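Local coordinates for protein protoporphyrinogen oxidase (Exiguobacterium sibiricum, PDB 3LOV) that binds FAD and probably oxidises coproporphyrinogen III to coproporphyrin III with molecular oxygen, a step of coproporphyrin-dependent heme b biosynthesis, at residues Y153-L158 against L162-I167; A176-Q181 against V332-P337. One frame throughout, in Å; residues are numbered along the deposited sequence.

Contact 1: Y153-L158 against L162-I167; sequences YLRPRL and LVEKLI
Val163 and Arg155 account for much of this contact, in which two consecutive helices joined by a very short link meet nearly at a right angle (107° between their local axes). The two methyls of Val163 divide the work. Val163 CG2 touches Arg155 CG at 3.9 Å and also packs on CB of Leu154, while CG1 sits over one face of the Arg155 guanidinium, toward its rim, 3.8 Å from NH2. The arginine stem, extended from CG to NE, carries the group past the valine, and the turn at chi4 (-84°) lays its face against CG1. Beyond the methyl, Arg155 NH1 donates to Glu164 OE2 at 2.9 Å in a nearly straight bond (174° at the hydrogen). OE2 lies close to the guanidinium plane, whereas NH1 comes to the carboxylate from its anti side and somewhat out of its plane, the two flat groups being well turned against each other. NH1 also pairs with Asp160, and NE with Asp180, so several carboxylates fix the rotation of the group and should offset its charge.

Deeper in the contact, Leu158 presents CB to the CD2 methyl of Leu162 at 3.9 Å, and Leu154 CD1 meets Ile167 CG2 at 3.8 Å. At the link, one water donates to Leu158 O (2.7 Å) and accepts from Leu162 N (2.8 Å), joining the end of helix 150-158 to the first turn of helix 160-172. The apolar layer continues outward: Leu158 touches Leu134 of helix 124-135 and Leu201 of helix 201-207, and Leu162 reaches Val130 of helix 124-135 and Phe116 of helix 113-116.

Contact 2: A176-Q181 against V332-P337; sequences AGNIDQ and VNRRAP
Arg334 reaches Asn178 from a beta hairpin, in which the loop between antiparallel strands 329-332 and 340-345 begins with a type I turn from Asn333 to Ala336. Its CB sets off toward residues 176-181, and CG takes the position between backbone N and carbonyl carbon. The chain then bends at chi3 (-56°), which brings the guanidinium end-on to the asparagine, with CZ 3.3 Å from Asn178 OD1. At the tip both terminal nitrogens grip that one oxygen: NH1 to Asn178 OD1 is 2.9 Å and NH2 to Asn178 OD1 is 2.8 Å. Sharing one acceptor bends both bonds, to near 145° at the hydrogen. Both donors lie in the carbonyl plane, and the amide and guanidinium planes differ by only 9°, so the fork is almost flat. NH1 has a further, long and weak ion pair with Glu168. A leucine in place of Arg334 would lack both donors, which is likely to leave Asn178 OD1 without its forked partner and its amide freer to turn. Arg334 sits in the turn, which is closed by Ala336 N bonding to Asn333 O at 3.0 Å. Asn333 OD1 accepts from Arg335 N at 2.8 Å, an Asx turn, and separately from Arg335 NH1 at 3.0 Å.

Overall arrangement
Helix 160-172 ties the two contacts together, and their centres lie 13 Å apart. Contact 1 closes first along the chain; the loop leaving that helix then folds back so that Asp180 OD1 of contact 2 receives Arg155 NE of contact 1 at 3.0 Å. Beside this salt bridge, Ile179 CD1 packs on Ile167 CG2 at 3.6 Å, entering the apolar layer between the two helices. From the hairpin side, Arg335 NH2 comes within 3.6 Å of Glu164 CG. Contact 1 is internal to the helical region, and contact 2 joins the loop after helix 160-172 to the hairpin loop of the mixed sheet. Both lie away from the FAD-binding residues. Their centres are about 22 Å (contact 1) and 16 Å (contact 2) from the chain centre.

Contact 1: Y153-L158 against L162-I167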
# COMPACT_ATOMS: atom_id res chain seq x y z
N TYR A 153 -3.62 -6.68 -21.07
CA TYR A 153 -4.91 -7.33 -21.04
C TYR A 153 -6.00 -6.37 -21.39
O TYR A 153 -6.88 -6.69 -22.19
CB TYR A 153 -5.18 -7.91 -19.65
CG TYR A 153 -6.58 -8.40 -19.43
CD1 TYR A 153 -7.06 -9.49 -20.09
CD2 TYR A 153 -7.40 -7.80 -18.49
CE1 TYR A 153 -8.35 -9.98 -19.86
CE2 TYR A 153 -8.65 -8.26 -18.25
CZ TYR A 153 -9.13 -9.35 -18.94
OH TYR A 153 -10.40 -9.79 -18.69
N LEU A 154 -6.00 -5.21 -20.76
CA LEU A 154 -7.07 -4.25 -20.91
C LEU A 154 -7.10 -3.44 -22.23
O LEU A 154 -8.18 -3.16 -22.75
CB LEU A 154 -7.10 -3.28 -19.70
CG LEU A 154 -7.52 -3.80 -18.32
CD1 LEU A 154 -7.46 -2.68 -17.31
CD2 LEU A 154 -8.94 -4.41 -18.34
N ARG A 155 -5.93 -3.03 -22.76
CA ARG A 155 -5.91 -2.12 -23.89
C ARG A 155 -6.62 -2.67 -25.14
O ARG A 155 -7.38 -1.97 -25.80
CB ARG A 155 -4.48 -1.63 -24.22
CG ARG A 155 -3.97 -0.56 -23.25
CD ARG A 155 -2.50 -0.33 -23.41
NE ARG A 155 -1.97 0.60 -22.42
CZ ARG A 155 -2.00 1.93 -22.52
NH1 ARG A 155 -2.53 2.55 -23.56
NH2 ARG A 155 -1.52 2.64 -21.52
N PRO A 156 -6.36 -3.93 -25.49
CA PRO A 156 -7.09 -4.45 -26.67
C PRO A 156 -8.62 -4.57 -26.48
O PRO A 156 -9.35 -4.60 -27.47
CB PRO A 156 -6.46 -5.84 -26.91
CG PRO A 156 -5.24 -5.92 -25.99
CD PRO A 156 -5.36 -4.88 -24.95
N ARG A 157 -9.09 -4.67 -25.24
CA ARG A 157 -10.49 -4.84 -24.94
C ARG A 157 -11.22 -3.52 -24.78
O ARG A 157 -12.42 -3.45 -25.06
CB ARG A 157 -10.68 -5.69 -23.67
CG ARG A 157 -10.18 -7.14 -23.85
CD ARG A 157 -10.11 -7.96 -22.53
NE ARG A 157 -9.90 -9.36 -22.86
CZ ARG A 157 -8.76 -9.87 -23.33
NH1 ARG A 157 -7.66 -9.13 -23.47
NH2 ARG A 157 -8.70 -11.13 -23.69
N LEU A 158 -10.53 -2.51 -24.27
CA LEU A 158 -11.16 -1.25 -23.88
C LEU A 158 -10.60 -0.02 -24.61
O LEU A 158 -11.17 1.07 -24.51
CB LEU A 158 -11.01 -0.99 -22.37
CG LEU A 158 -11.60 -2.01 -21.43
CD1 LEU A 158 -11.00 -1.80 -19.99
CD2 LEU A 158 -13.15 -1.98 -21.49
N LEU A 162 -9.35 4.90 -22.66
CA LEU A 162 -10.02 4.60 -21.36
C LEU A 162 -8.98 4.12 -20.32
O LEU A 162 -9.02 4.49 -19.15
CB LEU A 162 -11.14 3.56 -21.54
CG LEU A 162 -12.01 3.19 -20.31
CD1 LEU A 162 -12.92 4.32 -19.92
CD2 LEU A 162 -12.85 1.89 -20.57
N VAL A 163 -8.06 3.29 -20.76
CA VAL A 163 -7.00 2.82 -19.87
C VAL A 163 -6.18 3.99 -19.32
O VAL A 163 -5.97 4.10 -18.09
CB VAL A 163 -6.07 1.83 -20.61
CG1 VAL A 163 -4.77 1.65 -19.84
CG2 VAL A 163 -6.77 0.51 -20.78
N GLU A 164 -5.78 4.90 -20.21
CA GLU A 164 -4.96 6.06 -19.81
C GLU A 164 -5.65 7.11 -19.00
O GLU A 164 -5.11 7.57 -18.01
CB GLU A 164 -4.35 6.73 -21.06
CG GLU A 164 -3.42 5.82 -21.71
CD GLU A 164 -2.95 6.25 -23.07
OE1 GLU A 164 -3.17 7.41 -23.47
OE2 GLU A 164 -2.35 5.40 -23.71
N LYS A 165 -6.85 7.50 -19.43
CA LYS A 165 -7.58 8.61 -18.82
C LYS A 165 -8.35 8.21 -17.58
O LYS A 165 -8.65 9.08 -16.73
CB LYS A 165 -8.55 9.26 -19.84
CG LYS A 165 -7.83 9.92 -21.02
CD LYS A 165 -8.82 10.53 -22.02
CE LYS A 165 -8.08 11.36 -23.07
NZ LYS A 165 -9.01 12.24 -23.87
N LEU A 166 -8.75 6.95 -17.47
CA LEU A 166 -9.57 6.55 -16.29
C LEU A 166 -9.00 5.39 -15.46
O LEU A 166 -8.83 5.54 -14.24
CB LEU A 166 -11.00 6.27 -16.73
CG LEU A 166 -11.91 5.83 -15.57
CD1 LEU A 166 -11.93 6.87 -14.45
CD2 LEU A 166 -13.30 5.48 -16.11
N ILE A 167 -8.70 4.26 -16.09
CA ILE A 167 -8.41 3.03 -15.35
C ILE A 167 -7.09 3.13 -14.59
O ILE A 167 -7.02 2.86 -13.40
CB ILE A 167 -8.33 1.81 -16.24
CG1 ILE A 167 -9.57 1.67 -17.14
CG2 ILE A 167 -8.20 0.54 -15.39
CD1 ILE A 167 -10.82 1.49 -16.42
O HOH W 1 -10.54 3.69 -24.85

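Contact 2: A176-Q181 against V332-P337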
# COMPACT_ATOMS: atom_id res chain seq x y z
N ALA A 176 0.25 4.92 -7.45
CA ALA A 176 0.84 5.53 -8.64
C ALA A 176 1.57 4.58 -9.59
O ALA A 176 2.36 5.03 -10.43
CB ALA A 176 1.80 6.64 -8.22
N GLY A 177 1.30 3.28 -9.49
CA GLY A 177 1.96 2.30 -10.32
C GLY A 177 1.57 2.37 -11.77
O GLY A 177 0.64 3.08 -12.17
N ASN A 178 2.32 1.64 -12.57
CA ASN A 178 2.15 1.67 -13.98
C ASN A 178 1.21 0.54 -14.38
O ASN A 178 1.56 -0.63 -14.25
CB ASN A 178 3.52 1.55 -14.68
CG ASN A 178 4.39 2.80 -14.52
OD1 ASN A 178 3.95 3.90 -14.84
ND2 ASN A 178 5.62 2.64 -14.05
N ILE A 179 0.03 0.87 -14.88
CA ILE A 179 -0.88 -0.16 -15.33
C ILE A 179 -0.21 -1.16 -16.30
O ILE A 179 -0.54 -2.36 -16.28
CB ILE A 179 -2.18 0.44 -15.93
CG1 ILE A 179 -3.30 -0.61 -15.94
CG2 ILE A 179 -1.96 0.95 -17.35
CD1 ILE A 179 -4.71 -0.01 -16.02
N ASP A 180 0.73 -0.71 -17.13
CA ASP A 180 1.32 -1.59 -18.16
C ASP A 180 2.40 -2.56 -17.64
O ASP A 180 2.95 -3.35 -18.42
CB ASP A 180 1.89 -0.77 -19.34
CG ASP A 180 0.79 -0.13 -20.19
OD1 ASP A 180 -0.08 -0.88 -20.67
OD2 ASP A 180 0.78 1.11 -20.35
N GLN A 181 2.72 -2.51 -16.35
CA GLN A 181 3.69 -3.48 -15.77
C GLN A 181 3.09 -4.42 -14.69
O GLN A 181 3.54 -5.59 -14.55
CB GLN A 181 4.90 -2.72 -15.17
CG GLN A 181 5.57 -1.72 -16.14
CD GLN A 181 6.83 -1.15 -15.57
OE1 GLN A 181 7.41 -1.68 -14.60
NE2 GLN A 181 7.30 -0.06 -16.17
N VAL A 332 -4.97 12.23 -9.76
CA VAL A 332 -4.48 13.08 -10.85
C VAL A 332 -3.88 12.27 -12.00
O VAL A 332 -3.03 11.38 -11.81
CB VAL A 332 -3.42 14.09 -10.36
CG1 VAL A 332 -2.99 15.10 -11.49
CG2 VAL A 332 -3.94 14.81 -9.11
N ASN A 333 -4.30 12.60 -13.22
CA ASN A 333 -3.67 12.02 -14.40
C ASN A 333 -2.21 12.51 -14.45
O ASN A 333 -1.94 13.70 -14.28
CB ASN A 333 -4.43 12.39 -15.66
CG ASN A 333 -3.87 11.70 -16.90
OD1 ASN A 333 -2.65 11.66 -17.12
ND2 ASN A 333 -4.76 11.15 -17.71
N ARG A 334 -1.30 11.56 -14.62
CA ARG A 334 0.15 11.83 -14.61
C ARG A 334 0.57 12.82 -15.71
O ARG A 334 1.63 13.47 -15.59
CB ARG A 334 0.89 10.52 -14.80
CG ARG A 334 0.75 9.95 -16.22
CD ARG A 334 1.02 8.42 -16.27
NE ARG A 334 2.33 8.10 -15.72
CZ ARG A 334 2.80 6.86 -15.56
NH1 ARG A 334 2.08 5.80 -15.88
NH2 ARG A 334 4.01 6.68 -15.07
N ARG A 335 -0.23 12.92 -16.77
CA ARG A 335 0.03 13.88 -17.84
C ARG A 335 -0.25 15.34 -17.48
O ARG A 335 0.20 16.22 -18.20
CB ARG A 335 -0.74 13.51 -19.12
CG ARG A 335 -0.34 12.18 -19.68
CD ARG A 335 -1.39 11.63 -20.67
NE ARG A 335 -1.03 10.26 -20.97
CZ ARG A 335 -1.18 9.23 -20.14
NH1 ARG A 335 -1.70 9.43 -18.92
NH2 ARG A 335 -0.80 8.01 -20.50
N ALA A 336 -0.97 15.60 -16.39
CA ALA A 336 -1.48 16.96 -16.11
C ALA A 336 -0.40 17.78 -15.44
O ALA A 336 0.47 17.21 -14.82
CB ALA A 336 -2.77 16.91 -15.22
N PRO A 337 -0.48 19.13 -15.51
CA PRO A 337 0.63 19.94 -14.94
C PRO A 337 0.55 20.18 -13.42
O PRO A 337 0.29 21.30 -12.98
CB PRO A 337 0.53 21.24 -15.75
CG PRO A 337 -0.94 21.35 -16.06
CD PRO A 337 -1.40 19.95 -16.31